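Local coordinates for protein benzyl alcohol dehydrogenase (Acinetobacter calcoaceticus, PDB 1F8F) that catalyses the NAD-dependent oxidation of benzyl alcohol and probably related aryl alcohols to their aldehydes, as a zinc-containing alcohol dehydrogenase, at residues Gly69-Ile74 and Asp85-Ser90; Pro76-Leu81 and Ser151-Thr156; Arg114-Ala119 and His138-Ser143. One frame throughout, in Å; residues are numbered along the deposited sequence.

Contact 1: residues Gly69-Ile74 and Asp85-Ser90; sequences GIIEAI and DHVVLS
Gly-69 and Val-87 form the antiparallel hydrogen-bonded pair of a beta hairpin: Gly-69 N donates to Val-87 O (3.2 Å), and Val-87 N returns a bond to Gly-69 O (3.1 Å). Glycine, here almost fully extended, brings no side chain to the face on which Val-87 stands, and Val-87 CG2 comes to 3.9 Å from Gly-69 O. The following pair, Ile-70 with His-86, is non-hydrogen-bonded, and its CA atoms close to 4.6 Å. Both side chains rise on the same face of the sheet, the imidazole meeting Ile-70 CG1 only loosely and at a slant, which suits a partly exposed position. The alpha carbon of His-86 also makes a CA-H...O contact with Gly-69 O.

Ile-71 N then gives a short, straight bond to Asp-85 O (2.8 Å, 168°). With chi2 at 166° the Ile-71 chain is extended to CD1, which lies 3.8 Å from both Asp-85 CB and Val-87 CG1, a buried apolar patch well served by a long branched side chain. The Asp-85 carboxylate turns to its own loop, where OD2 accepts from Gln-82 N. Glu-72 and Ala-73 next form a classic beta bulge opposite Leu-35, and the strand bends away from its hairpin mate. Strand 66-74 runs between 86-89 and strand 33-42, while 86-89 pairs in turn with strand 156-159.

Contact 2: residues Pro76-Leu81 and Ser151-Thr156; sequences PNVTEL and SRENNT. With SO4 (sulfate ion), chain D.
CG of Glu-153 stands anti to the backbone N (chi1 -175°), and with chi2 at 176° the chain stays extended, so the carboxylate is carried up to Thr-79 and Glu-80. In this corner of the GroES-like domain, one oxygen ties two successive amides of the loop between strands 66-74 and 86-89. OE2 of Glu-153 accepts from Glu-80 N at 2.6 Å, nearly in line with its own C-O bond, and from Thr-79 N at 3.0 Å, which comes from above the carboxylate plane. A glutamate is long enough to reach the loop, and its negative charge probably strengthens both bonds.

Val-78 CG1 packs against the carboxylate, 3.7 Å from Glu-153 OE2. Thr-79 OG1 donates to Glu-80 OE2 (2.6 Å) and also accepts from Lys-96 of the second subunit. The same lysine forms a salt bridge with Glu-153 OE1, probably easing the repulsion between the two nearby glutamates and joining this loop to the subunit interface. The neighbouring Arg-152 takes no part in this grip: its NH1 binds sulfate O4, and its NH2 makes a salt bridge with Asp-32. Thr-156 OG1 donates to Arg-152 O, leaving the carbon side of this threonine for apolar contact. Leu-81, buried, slants across it, with CD1 3.8 Å from Thr-156 CB and 4.0 Å from Glu-153 CG.

Contact 3: residues Arg114-Ala119 and His138-Ser143; sequences RNFSGA and HFFAQS. With SO4 (sulfate ion), chain D.
Beside the zinc site of Cys-44, His-65 and Cys-173, the loops that follow helix 111-114 pack through an edge-to-face pair, the edge of Phe-140 toward the face of Phe-116. The ring centroids are 5.3 Å apart and the planes 71° from each other. The Phe-140 ring also stacks on His-65; its side chain is about 5 Å, nearest atoms, from a zinc ion and lies next to a bound ethanol, probably a crystallisation additive. It also makes a CH-pi contact: Asn-115 CB sits over a face of Phe-140, 4.2 Å from the ring centroid.

The backbones are pinned by Phe-140 N, which donates to Asn-115 O (3.0 Å, 166°) in the carbonyl plane, on a lone pair. Phe-139 CD1 lies 3.3 Å from that same oxygen, Asn-115 O. Asparagine suits the site because its amide can serve the backbone as well: ND2 is bonded to Gly-92 O. Farther on, Ser-117 OG accepts from Ala-119 N (3.1 Å), an ST turn. Gly-118, at positive phi, presents its N to a water that in turn donates to His-138 O. Arg-114 reaches outward, to Glu-110 and, weakly, to the sulfate. Aromatic carbon thus lies close to the metal while an amide bond and a bridging water join the two backbones, consistent with an apolar wall for an aromatic alcohol.

Overall arrangement
All three contacts lie within the GroES-like domain. Contacts 1 and 2 are close neighbours, their centres about 9 Å apart, and their segments alternate along the chain: 76-81 lies in the loop connecting the two hairpin strands of contact 1, and both contacts reach the same mixed sheet, with Val-87 CG1 packed on Thr-156 CG2. The centre of contact 3 is about 17 Å from the centres of both. It follows contact 1 in sequence and is nested in the long excursion closed by contact 2. Gln-142 bonds to Leu-89 O of the sheet, Asn-155 weakly to Ala-141 O, and one sulfate lies by both Arg-114 and Arg-152. One domain thus holds a subunit-interface loop and a zinc-side loop close together.

Contact 1: residues Gly69-Ile74 and Asp85-Ser90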
ATOM      1  N   GLY A  69      22.271   9.426 -27.161  1.00 28.59           N
ATOM      2  CA  GLY A  69      22.708  10.341 -28.198  1.00 30.79           C
ATOM      3  C   GLY A  69      22.441  11.805 -27.820  1.00 32.84           C
ATOM      4  O   GLY A  69      22.353  12.198 -26.670  1.00 29.98           O
ATOM      5  N   ILE A  70      22.388  12.651 -28.835  1.00 33.41           N
ATOM      6  CA  ILE A  70      22.237  14.104 -28.754  1.00 36.54           C
ATOM      7  C   ILE A  70      21.098  14.547 -29.676  1.00 34.98           C
ATOM      8  O   ILE A  70      20.957  14.119 -30.829  1.00 33.86           O
ATOM      9  CB  ILE A  70      23.507  14.833 -29.268  1.00 41.26           C
ATOM     10  CG1 ILE A  70      24.776  14.331 -28.560  1.00 38.48           C
ATOM     11  CG2 ILE A  70      23.465  16.346 -29.090  1.00 38.84           C
ATOM     12  CD1 ILE A  70      26.069  14.834 -29.150  1.00 41.44           C
ATOM     13  N   ILE A  71      20.231  15.383 -29.127  1.00 38.10           N
ATOM     14  CA  ILE A  71      19.133  15.868 -29.987  1.00 37.83           C
ATOM     15  C   ILE A  71      19.654  16.843 -31.045  1.00 39.10           C
ATOM     16  O   ILE A  71      20.210  17.870 -30.743  1.00 38.28           O
ATOM     17  CB  ILE A  71      18.005  16.502 -29.188  1.00 36.08           C
ATOM     18  CG1 ILE A  71      17.305  15.459 -28.285  1.00 35.87           C
ATOM     19  CG2 ILE A  71      16.978  17.086 -30.161  1.00 38.10           C
ATOM     20  CD1 ILE A  71      16.424  16.080 -27.235  1.00 33.58           C
ATOM     21  N   GLU A  72      19.302  16.588 -32.266  1.00 42.78           N
ATOM     22  CA  GLU A  72      19.564  17.157 -33.543  1.00 48.25           C
ATOM     23  C   GLU A  72      18.382  17.887 -34.187  1.00 50.34           C
ATOM     24  O   GLU A  72      18.544  18.620 -35.174  1.00 52.17           O
ATOM     25  CB  GLU A  72      19.861  15.951 -34.474  1.00 47.09           C
ATOM     26  CG  GLU A  72      20.046  16.200 -35.930  1.00 50.72           C
ATOM     27  CD  GLU A  72      21.386  16.676 -36.448  1.00 52.17           C
ATOM     28  OE1 GLU A  72      22.463  16.606 -35.813  1.00 51.92           O
ATOM     29  OE2 GLU A  72      21.347  17.146 -37.605  1.00 52.54           O
ATOM     30  N   ALA A  73      17.179  17.581 -33.744  1.00 50.46           N
ATOM     31  CA  ALA A  73      15.952  18.172 -34.238  1.00 52.08           C
ATOM     32  C   ALA A  73      14.719  17.658 -33.461  1.00 51.92           C
ATOM     33  O   ALA A  73      14.622  16.465 -33.185  1.00 50.61           O
ATOM     34  CB  ALA A  73      15.786  17.919 -35.732  1.00 51.86           C
ATOM     35  N   ILE A  74      13.841  18.588 -33.094  1.00 50.97           N
ATOM     36  CA  ILE A  74      12.617  18.298 -32.369  1.00 49.81           C
ATOM     37  C   ILE A  74      11.408  18.585 -33.245  1.00 48.88           C
ATOM     38  O   ILE A  74      11.565  19.411 -34.127  1.00 52.25           O
ATOM     39  CB  ILE A  74      12.439  19.183 -31.121  1.00 48.49           C
ATOM     40  CG1 ILE A  74      12.574  20.655 -31.509  1.00 47.27           C
ATOM     41  CG2 ILE A  74      13.418  18.777 -30.040  1.00 46.85           C
ATOM     42  CD1 ILE A  74      12.410  21.589 -30.328  1.00 46.35           C
ATOM     43  N   ASP A  85      20.206  18.584 -26.194  1.00 43.45           N
ATOM     44  CA  ASP A  85      20.104  17.776 -24.978  1.00 41.40           C
ATOM     45  C   ASP A  85      20.705  16.394 -25.256  1.00 37.68           C
ATOM     46  O   ASP A  85      20.695  15.902 -26.380  1.00 37.14           O
ATOM     47  CB  ASP A  85      18.653  17.620 -24.526  1.00 44.30           C
ATOM     48  CG  ASP A  85      18.025  18.876 -23.951  1.00 47.11           C
ATOM     49  OD1 ASP A  85      18.748  19.749 -23.420  1.00 49.14           O
ATOM     50  OD2 ASP A  85      16.789  19.068 -23.976  1.00 47.68           O
ATOM     51  N   HIS A  86      21.258  15.784 -24.257  1.00 36.65           N
ATOM     52  CA  HIS A  86      21.791  14.443 -24.146  1.00 37.40           C
ATOM     53  C   HIS A  86      20.639  13.535 -23.682  1.00 35.66           C
ATOM     54  O   HIS A  86      20.028  13.909 -22.655  1.00 38.34           O
ATOM     55  CB  HIS A  86      22.856  14.374 -23.044  1.00 38.61           C
ATOM     56  CG  HIS A  86      24.172  14.982 -23.449  1.00 42.49           C
ATOM     57  ND1 HIS A  86      25.373  14.600 -22.877  1.00 42.06           N
ATOM     58  CD2 HIS A  86      24.484  15.912 -24.402  1.00 41.90           C
ATOM     59  CE1 HIS A  86      26.352  15.294 -23.445  1.00 43.20           C
ATOM     60  NE2 HIS A  86      25.843  16.088 -24.380  1.00 42.40           N
ATOM     61  N   VAL A  87      20.315  12.436 -24.321  1.00 31.39           N
ATOM     62  CA  VAL A  87      19.191  11.597 -23.986  1.00 29.09           C
ATOM     63  C   VAL A  87      19.447  10.082 -24.009  1.00 30.58           C
ATOM     64  O   VAL A  87      20.366   9.490 -24.600  1.00 27.89           O
ATOM     65  CB  VAL A  87      17.997  11.857 -24.956  1.00 28.74           C
ATOM     66  CG1 VAL A  87      17.334  13.246 -24.813  1.00 26.87           C
ATOM     67  CG2 VAL A  87      18.483  11.740 -26.406  1.00 25.87           C
ATOM     68  N   VAL A  88      18.525   9.438 -23.253  1.00 26.17           N
ATOM     69  CA  VAL A  88      18.469   7.958 -23.192  1.00 22.42           C
ATOM     70  C   VAL A  88      17.152   7.510 -23.820  1.00 20.25           C
ATOM     71  O   VAL A  88      16.128   8.173 -23.578  1.00 18.98           O
ATOM     72  CB  VAL A  88      18.677   7.508 -21.737  1.00 21.72           C
ATOM     73  CG1 VAL A  88      18.339   6.002 -21.674  1.00 19.87           C
ATOM     74  CG2 VAL A  88      20.120   7.703 -21.262  1.00 22.13           C
ATOM     75  N   LEU A  89      17.016   6.640 -24.755  1.00 19.11           N
ATOM     76  CA  LEU A  89      15.813   6.258 -25.458  1.00 20.57           C
ATOM     77  C   LEU A  89      15.356   4.915 -24.863  1.00 25.23           C
ATOM     78  O   LEU A  89      16.032   3.902 -24.927  1.00 23.71           O
ATOM     79  CB  LEU A  89      16.148   5.896 -26.911  1.00 21.93           C
ATOM     80  CG  LEU A  89      16.996   6.912 -27.666  1.00 21.91           C
ATOM     81  CD1 LEU A  89      16.923   6.635 -29.182  1.00 23.21           C
ATOM     82  CD2 LEU A  89      16.489   8.347 -27.434  1.00 23.07           C
ATOM     83  N   SER A  90      14.217   4.961 -24.223  1.00 22.95           N
ATOM     84  CA  SER A  90      13.586   3.908 -23.483  1.00 22.36           C
ATOM     85  C   SER A  90      12.539   3.224 -24.355  1.00 23.25           C
ATOM     86  O   SER A  90      12.452   3.555 -25.543  1.00 20.76           O
ATOM     87  CB  SER A  90      12.932   4.484 -22.207  1.00 25.52           C
ATOM     88  OG  SER A  90      12.509   3.536 -21.260  1.00 26.71           O
TER

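Contact 2: residues Pro76-Leu81 and Ser151-Thr156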
ATOM      1  N   PRO A  76       7.451  20.108 -33.952  1.00 44.52           N
ATOM      2  CA  PRO A  76       6.768  21.316 -33.507  1.00 44.22           C
ATOM      3  C   PRO A  76       5.970  21.252 -32.220  1.00 44.00           C
ATOM      4  O   PRO A  76       5.915  22.266 -31.514  1.00 41.47           O
ATOM      5  CB  PRO A  76       5.943  21.677 -34.726  1.00 44.82           C
ATOM      6  CG  PRO A  76       5.740  20.428 -35.522  1.00 44.16           C
ATOM      7  CD  PRO A  76       6.886  19.528 -35.201  1.00 43.25           C
ATOM      8  N   ASN A  77       5.353  20.147 -31.800  1.00 44.56           N
ATOM      9  CA  ASN A  77       4.629  20.067 -30.524  1.00 44.28           C
ATOM     10  C   ASN A  77       5.485  19.581 -29.342  1.00 43.64           C
ATOM     11  O   ASN A  77       5.015  19.345 -28.208  1.00 40.45           O
ATOM     12  CB  ASN A  77       3.407  19.139 -30.637  1.00 45.92           C
ATOM     13  CG  ASN A  77       2.580  19.554 -31.865  1.00 46.44           C
ATOM     14  OD1 ASN A  77       1.953  20.606 -31.824  1.00 46.21           O
ATOM     15  ND2 ASN A  77       2.597  18.699 -32.871  1.00 46.26           N
ATOM     16  N   VAL A  78       6.803  19.513 -29.596  1.00 40.55           N
ATOM     17  CA  VAL A  78       7.738  19.096 -28.576  1.00 39.42           C
ATOM     18  C   VAL A  78       7.946  20.274 -27.623  1.00 40.09           C
ATOM     19  O   VAL A  78       8.301  21.361 -28.087  1.00 39.43           O
ATOM     20  CB  VAL A  78       9.071  18.605 -29.161  1.00 38.20           C
ATOM     21  CG1 VAL A  78      10.042  18.282 -28.043  1.00 36.58           C
ATOM     22  CG2 VAL A  78       8.894  17.463 -30.144  1.00 35.57           C
ATOM     23  N   THR A  79       7.714  20.049 -26.313  1.00 37.69           N
ATOM     24  CA  THR A  79       7.856  21.180 -25.415  1.00 37.35           C
ATOM     25  C   THR A  79       8.870  20.926 -24.335  1.00 39.56           C
ATOM     26  O   THR A  79       9.258  21.917 -23.695  1.00 41.08           O
ATOM     27  CB  THR A  79       6.511  21.525 -24.700  1.00 36.90           C
ATOM     28  OG1 THR A  79       6.024  20.396 -23.936  1.00 33.93           O
ATOM     29  CG2 THR A  79       5.441  22.024 -25.650  1.00 32.38           C
ATOM     30  N   GLU A  80       9.226  19.676 -24.031  1.00 40.56           N
ATOM     31  CA  GLU A  80      10.090  19.435 -22.880  1.00 41.49           C
ATOM     32  C   GLU A  80      11.536  19.092 -23.228  1.00 41.28           C
ATOM     33  O   GLU A  80      12.342  18.800 -22.336  1.00 39.07           O
ATOM     34  CB  GLU A  80       9.493  18.364 -21.996  1.00 43.31           C
ATOM     35  CG  GLU A  80       8.137  18.441 -21.360  1.00 44.97           C
ATOM     36  CD  GLU A  80       7.695  19.767 -20.808  1.00 45.98           C
ATOM     37  OE1 GLU A  80       8.208  20.285 -19.811  1.00 45.60           O
ATOM     38  OE2 GLU A  80       6.776  20.375 -21.425  1.00 47.60           O
ATOM     39  N   LEU A  81      11.905  19.125 -24.479  1.00 42.32           N
ATOM     40  CA  LEU A  81      13.255  18.814 -24.929  1.00 44.97           C
ATOM     41  C   LEU A  81      13.772  19.808 -25.975  1.00 47.52           C
ATOM     42  O   LEU A  81      13.008  20.211 -26.863  1.00 45.86           O
ATOM     43  CB  LEU A  81      13.176  17.421 -25.561  1.00 43.05           C
ATOM     44  CG  LEU A  81      12.876  16.171 -24.732  1.00 41.12           C
ATOM     45  CD1 LEU A  81      12.529  14.960 -25.573  1.00 37.61           C
ATOM     46  CD2 LEU A  81      14.083  15.901 -23.850  1.00 40.16           C
ATOM     47  N   SER A 151      12.698   9.093 -32.321  1.00 27.89           N
ATOM     48  CA  SER A 151      11.931   8.555 -31.189  1.00 30.03           C
ATOM     49  C   SER A 151      10.713   9.416 -30.920  1.00 30.76           C
ATOM     50  O   SER A 151      10.445  10.310 -31.746  1.00 33.19           O
ATOM     51  CB  SER A 151      12.904   8.476 -29.998  1.00 27.97           C
ATOM     52  OG  SER A 151      13.454   9.798 -29.842  1.00 27.16           O
ATOM     53  N   ARG A 152       9.993   9.217 -29.825  1.00 29.84           N
ATOM     54  CA  ARG A 152       8.872  10.084 -29.442  1.00 29.47           C
ATOM     55  C   ARG A 152       9.303  10.868 -28.196  1.00 28.77           C
ATOM     56  O   ARG A 152      10.162  10.381 -27.446  1.00 30.41           O
ATOM     57  CB  ARG A 152       7.574   9.331 -29.128  1.00 30.53           C
ATOM     58  CG  ARG A 152       6.885   8.599 -30.262  1.00 33.50           C
ATOM     59  CD  ARG A 152       6.680   9.467 -31.505  1.00 36.45           C
ATOM     60  NE  ARG A 152       5.539  10.399 -31.291  1.00 37.39           N
ATOM     61  CZ  ARG A 152       4.298   9.905 -31.282  1.00 39.59           C
ATOM     62  NH1 ARG A 152       4.069   8.615 -31.507  1.00 38.24           N
ATOM     63  NH2 ARG A 152       3.251  10.685 -31.058  1.00 40.88           N
ATOM     64  N   GLU A 153       8.688  11.990 -27.889  1.00 27.17           N
ATOM     65  CA  GLU A 153       9.021  12.809 -26.725  1.00 28.42           C
ATOM     66  C   GLU A 153       8.791  11.960 -25.459  1.00 25.23           C
ATOM     67  O   GLU A 153       9.629  12.120 -24.558  1.00 23.60           O
ATOM     68  CB  GLU A 153       8.199  14.107 -26.530  1.00 28.65           C
ATOM     69  CG  GLU A 153       8.573  15.055 -25.396  1.00 31.90           C
ATOM     70  CD  GLU A 153       7.757  16.334 -25.354  1.00 36.26           C
ATOM     71  OE1 GLU A 153       6.561  16.296 -25.756  1.00 38.99           O
ATOM     72  OE2 GLU A 153       8.110  17.459 -24.943  1.00 36.05           O
ATOM     73  N   ASN A 154       7.705  11.207 -25.394  1.00 20.33           N
ATOM     74  CA  ASN A 154       7.548  10.468 -24.130  1.00 26.34           C
ATOM     75  C   ASN A 154       8.564   9.329 -23.957  1.00 27.54           C
ATOM     76  O   ASN A 154       8.776   8.942 -22.797  1.00 27.22           O
ATOM     77  CB  ASN A 154       6.142   9.992 -23.813  1.00 25.80           C
ATOM     78  CG  ASN A 154       5.655   8.916 -24.739  1.00 25.11           C
ATOM     79  OD1 ASN A 154       6.366   8.568 -25.698  1.00 22.42           O
ATOM     80  ND2 ASN A 154       4.457   8.407 -24.435  1.00 23.54           N
ATOM     81  N   ASN A 155       9.207   8.796 -24.990  1.00 28.48           N
ATOM     82  CA  ASN A 155      10.261   7.802 -24.749  1.00 26.76           C
ATOM     83  C   ASN A 155      11.640   8.464 -24.821  1.00 25.88           C
ATOM     84  O   ASN A 155      12.597   7.682 -24.804  1.00 25.01           O
ATOM     85  CB  ASN A 155      10.195   6.540 -25.565  1.00 25.72           C
ATOM     86  CG  ASN A 155      10.298   6.564 -27.078  1.00 27.27           C
ATOM     87  OD1 ASN A 155       9.595   7.313 -27.775  1.00 25.22           O
ATOM     88  ND2 ASN A 155      11.159   5.683 -27.544  1.00 23.25           N
ATOM     89  N   THR A 156      11.792   9.771 -24.824  1.00 24.77           N
ATOM     90  CA  THR A 156      13.130  10.370 -24.895  1.00 25.85           C
ATOM     91  C   THR A 156      13.407  11.072 -23.586  1.00 27.93           C
ATOM     92  O   THR A 156      12.808  12.082 -23.236  1.00 29.71           O
ATOM     93  CB  THR A 156      13.227  11.265 -26.131  1.00 24.54           C
ATOM     94  OG1 THR A 156      12.824  10.502 -27.285  1.00 25.06           O
ATOM     95  CG2 THR A 156      14.627  11.766 -26.476  1.00 26.83           C
TER
HETATM   96  S   SO4 D 376       0.069   8.074 -32.450  1.00 70.75           S
HETATM   97  O1  SO4 D 376      -0.047   8.797 -33.764  1.00 71.80           O
HETATM   98  O2  SO4 D 376      -1.146   7.206 -32.277  1.00 71.51           O
HETATM   99  O3  SO4 D 376       0.230   9.038 -31.325  1.00 69.85           O
HETATM  100  O4  SO4 D 376       1.287   7.197 -32.525  1.00 71.28           O

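Contact 3: residues Arg114-Ala119 and His138-Ser143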
ATOM      1  N   ARG A 114       3.826  -0.986 -30.322  1.00 39.98           N
ATOM      2  CA  ARG A 114       4.728   0.141 -30.408  1.00 37.75           C
ATOM      3  C   ARG A 114       6.200  -0.266 -30.453  1.00 35.28           C
ATOM      4  O   ARG A 114       6.974   0.533 -30.978  1.00 32.85           O
ATOM      5  CB  ARG A 114       4.509   1.145 -29.254  1.00 37.00           C
ATOM      6  CG  ARG A 114       3.349   2.068 -29.579  1.00 38.58           C
ATOM      7  CD  ARG A 114       2.746   2.827 -28.420  1.00 35.44           C
ATOM      8  NE  ARG A 114       1.478   3.458 -28.814  1.00 36.17           N
ATOM      9  CZ  ARG A 114       1.418   4.549 -29.557  1.00 37.43           C
ATOM     10  NH1 ARG A 114       2.585   5.084 -29.915  1.00 40.07           N
ATOM     11  NH2 ARG A 114       0.334   5.192 -29.967  1.00 36.31           N
ATOM     12  N   ASN A 115       6.517  -1.440 -29.949  1.00 31.99           N
ATOM     13  CA  ASN A 115       7.876  -1.942 -29.878  1.00 35.81           C
ATOM     14  C   ASN A 115       8.174  -3.132 -30.772  1.00 37.61           C
ATOM     15  O   ASN A 115       9.276  -3.306 -31.252  1.00 34.91           O
ATOM     16  CB  ASN A 115       8.129  -2.406 -28.419  1.00 33.36           C
ATOM     17  CG  ASN A 115       7.988  -1.198 -27.477  1.00 33.60           C
ATOM     18  OD1 ASN A 115       8.955  -0.582 -27.010  1.00 34.00           O
ATOM     19  ND2 ASN A 115       6.777  -0.749 -27.140  1.00 31.18           N
ATOM     20  N   PHE A 116       7.157  -3.965 -30.954  1.00 41.61           N
ATOM     21  CA  PHE A 116       7.299  -5.211 -31.691  1.00 44.61           C
ATOM     22  C   PHE A 116       6.639  -5.319 -33.047  1.00 46.87           C
ATOM     23  O   PHE A 116       6.944  -6.322 -33.709  1.00 46.95           O
ATOM     24  CB  PHE A 116       6.762  -6.338 -30.776  1.00 44.64           C
ATOM     25  CG  PHE A 116       7.664  -6.704 -29.629  1.00 45.27           C
ATOM     26  CD1 PHE A 116       8.918  -7.209 -29.940  1.00 44.54           C
ATOM     27  CD2 PHE A 116       7.313  -6.615 -28.294  1.00 45.38           C
ATOM     28  CE1 PHE A 116       9.809  -7.595 -28.969  1.00 42.57           C
ATOM     29  CE2 PHE A 116       8.198  -6.977 -27.290  1.00 45.37           C
ATOM     30  CZ  PHE A 116       9.445  -7.482 -27.637  1.00 46.12           C
ATOM     31  N   SER A 117       5.819  -4.383 -33.496  1.00 49.71           N
ATOM     32  CA  SER A 117       5.117  -4.490 -34.760  1.00 52.70           C
ATOM     33  C   SER A 117       6.029  -4.461 -35.987  1.00 53.37           C
ATOM     34  O   SER A 117       5.904  -5.278 -36.891  1.00 54.70           O
ATOM     35  CB  SER A 117       4.092  -3.355 -34.895  1.00 51.53           C
ATOM     36  OG  SER A 117       4.721  -2.089 -34.938  1.00 54.60           O
ATOM     37  N   GLY A 118       6.962  -3.532 -35.968  1.00 53.27           N
ATOM     38  CA  GLY A 118       7.937  -3.335 -37.013  1.00 55.12           C
ATOM     39  C   GLY A 118       7.617  -2.049 -37.756  1.00 56.66           C
ATOM     40  O   GLY A 118       8.383  -1.655 -38.634  1.00 57.53           O
ATOM     41  N   ALA A 119       6.575  -1.342 -37.318  1.00 57.67           N
ATOM     42  CA  ALA A 119       6.202  -0.099 -37.967  1.00 59.16           C
ATOM     43  C   ALA A 119       5.526   0.909 -37.048  1.00 60.65           C
ATOM     44  O   ALA A 119       5.666   0.868 -35.836  1.00 60.93           O
ATOM     45  CB  ALA A 119       5.244  -0.481 -39.096  1.00 59.93           C
ATOM     46  N   HIS A 138      11.074   1.400 -36.242  1.00 36.60           N
ATOM     47  CA  HIS A 138      10.286   1.668 -35.037  1.00 36.48           C
ATOM     48  C   HIS A 138      10.405   0.608 -33.969  1.00 33.25           C
ATOM     49  O   HIS A 138       9.424   0.393 -33.242  1.00 31.69           O
ATOM     50  CB  HIS A 138       8.769   1.713 -35.427  1.00 37.99           C
ATOM     51  CG  HIS A 138       8.416   3.052 -35.961  1.00 39.24           C
ATOM     52  ND1 HIS A 138       8.493   3.364 -37.298  1.00 39.85           N
ATOM     53  CD2 HIS A 138       7.997   4.186 -35.347  1.00 41.60           C
ATOM     54  CE1 HIS A 138       8.160   4.634 -37.482  1.00 40.38           C
ATOM     55  NE2 HIS A 138       7.821   5.152 -36.323  1.00 42.07           N
ATOM     56  N   PHE A 139      11.540  -0.063 -33.854  1.00 30.72           N
ATOM     57  CA  PHE A 139      11.745  -1.186 -32.948  1.00 28.98           C
ATOM     58  C   PHE A 139      12.023  -0.675 -31.543  1.00 28.59           C
ATOM     59  O   PHE A 139      12.953   0.063 -31.264  1.00 26.14           O
ATOM     60  CB  PHE A 139      12.886  -2.070 -33.468  1.00 27.61           C
ATOM     61  CG  PHE A 139      13.195  -3.231 -32.559  1.00 27.92           C
ATOM     62  CD1 PHE A 139      12.246  -4.193 -32.321  1.00 24.73           C
ATOM     63  CD2 PHE A 139      14.455  -3.364 -31.966  1.00 27.21           C
ATOM     64  CE1 PHE A 139      12.508  -5.278 -31.540  1.00 25.15           C
ATOM     65  CE2 PHE A 139      14.709  -4.450 -31.149  1.00 26.75           C
ATOM     66  CZ  PHE A 139      13.735  -5.407 -30.929  1.00 26.40           C
ATOM     67  N   PHE A 140      11.109  -0.985 -30.635  1.00 29.61           N
ATOM     68  CA  PHE A 140      11.050  -0.455 -29.289  1.00 29.01           C
ATOM     69  C   PHE A 140      10.965   1.071 -29.457  1.00 26.90           C
ATOM     70  O   PHE A 140      11.607   1.812 -28.729  1.00 23.41           O
ATOM     71  CB  PHE A 140      12.209  -0.887 -28.403  1.00 30.55           C
ATOM     72  CG  PHE A 140      12.083  -2.254 -27.752  1.00 31.25           C
ATOM     73  CD1 PHE A 140      12.068  -3.458 -28.401  1.00 30.57           C
ATOM     74  CD2 PHE A 140      11.976  -2.212 -26.346  1.00 30.39           C
ATOM     75  CE1 PHE A 140      11.943  -4.619 -27.676  1.00 32.75           C
ATOM     76  CE2 PHE A 140      11.859  -3.375 -25.609  1.00 31.98           C
ATOM     77  CZ  PHE A 140      11.841  -4.595 -26.281  1.00 34.12           C
ATOM     78  N   ALA A 141      10.309   1.564 -30.506  1.00 25.36           N
ATOM     79  CA  ALA A 141      10.184   2.960 -30.863  1.00 25.75           C
ATOM     80  C   ALA A 141      11.489   3.726 -31.011  1.00 25.49           C
ATOM     81  O   ALA A 141      11.566   4.947 -30.743  1.00 22.38           O
ATOM     82  CB  ALA A 141       9.263   3.682 -29.842  1.00 23.38           C
ATOM     83  N   GLN A 142      12.543   3.044 -31.500  1.00 25.43           N
ATOM     84  CA  GLN A 142      13.815   3.726 -31.705  1.00 26.87           C
ATOM     85  C   GLN A 142      14.631   3.117 -32.848  1.00 25.87           C
ATOM     86  O   GLN A 142      15.229   3.886 -33.620  1.00 24.76           O
ATOM     87  CB  GLN A 142      14.633   3.756 -30.412  1.00 27.09           C
ATOM     88  CG  GLN A 142      15.043   2.401 -29.819  1.00 25.48           C
ATOM     89  CD  GLN A 142      15.672   2.748 -28.482  1.00 28.70           C
ATOM     90  OE1 GLN A 142      16.854   2.967 -28.234  1.00 27.85           O
ATOM     91  NE2 GLN A 142      14.745   2.788 -27.503  1.00 27.29           N
ATOM     92  N   SER A 143      14.728   1.799 -32.897  1.00 25.15           N
ATOM     93  CA  SER A 143      15.563   1.165 -33.960  1.00 28.37           C
ATOM     94  C   SER A 143      16.960   1.777 -33.840  1.00 27.04           C
ATOM     95  O   SER A 143      17.372   2.443 -34.748  1.00 26.35           O
ATOM     96  CB  SER A 143      14.906   1.475 -35.309  1.00 29.08           C
ATOM     97  OG  SER A 143      14.125   0.386 -35.774  1.00 26.22           O
TER
HETATM   98  S   SO4 D 376       0.069   8.074 -32.450  1.00 70.75           S
HETATM   99  O1  SO4 D 376      -0.047   8.797 -33.764  1.00 71.80           O
HETATM  100  O2  SO4 D 376      -1.146   7.206 -32.277  1.00 71.51           O
HETATM  101  O3  SO4 D 376       0.230   9.038 -31.325  1.00 69.85           O
HETATM  102  O4  SO4 D 376       1.287   7.197 -32.525  1.00 71.28           O
HETATM  103  O   HOH W   1       7.169  -1.658 -33.483  1.00 38.37           O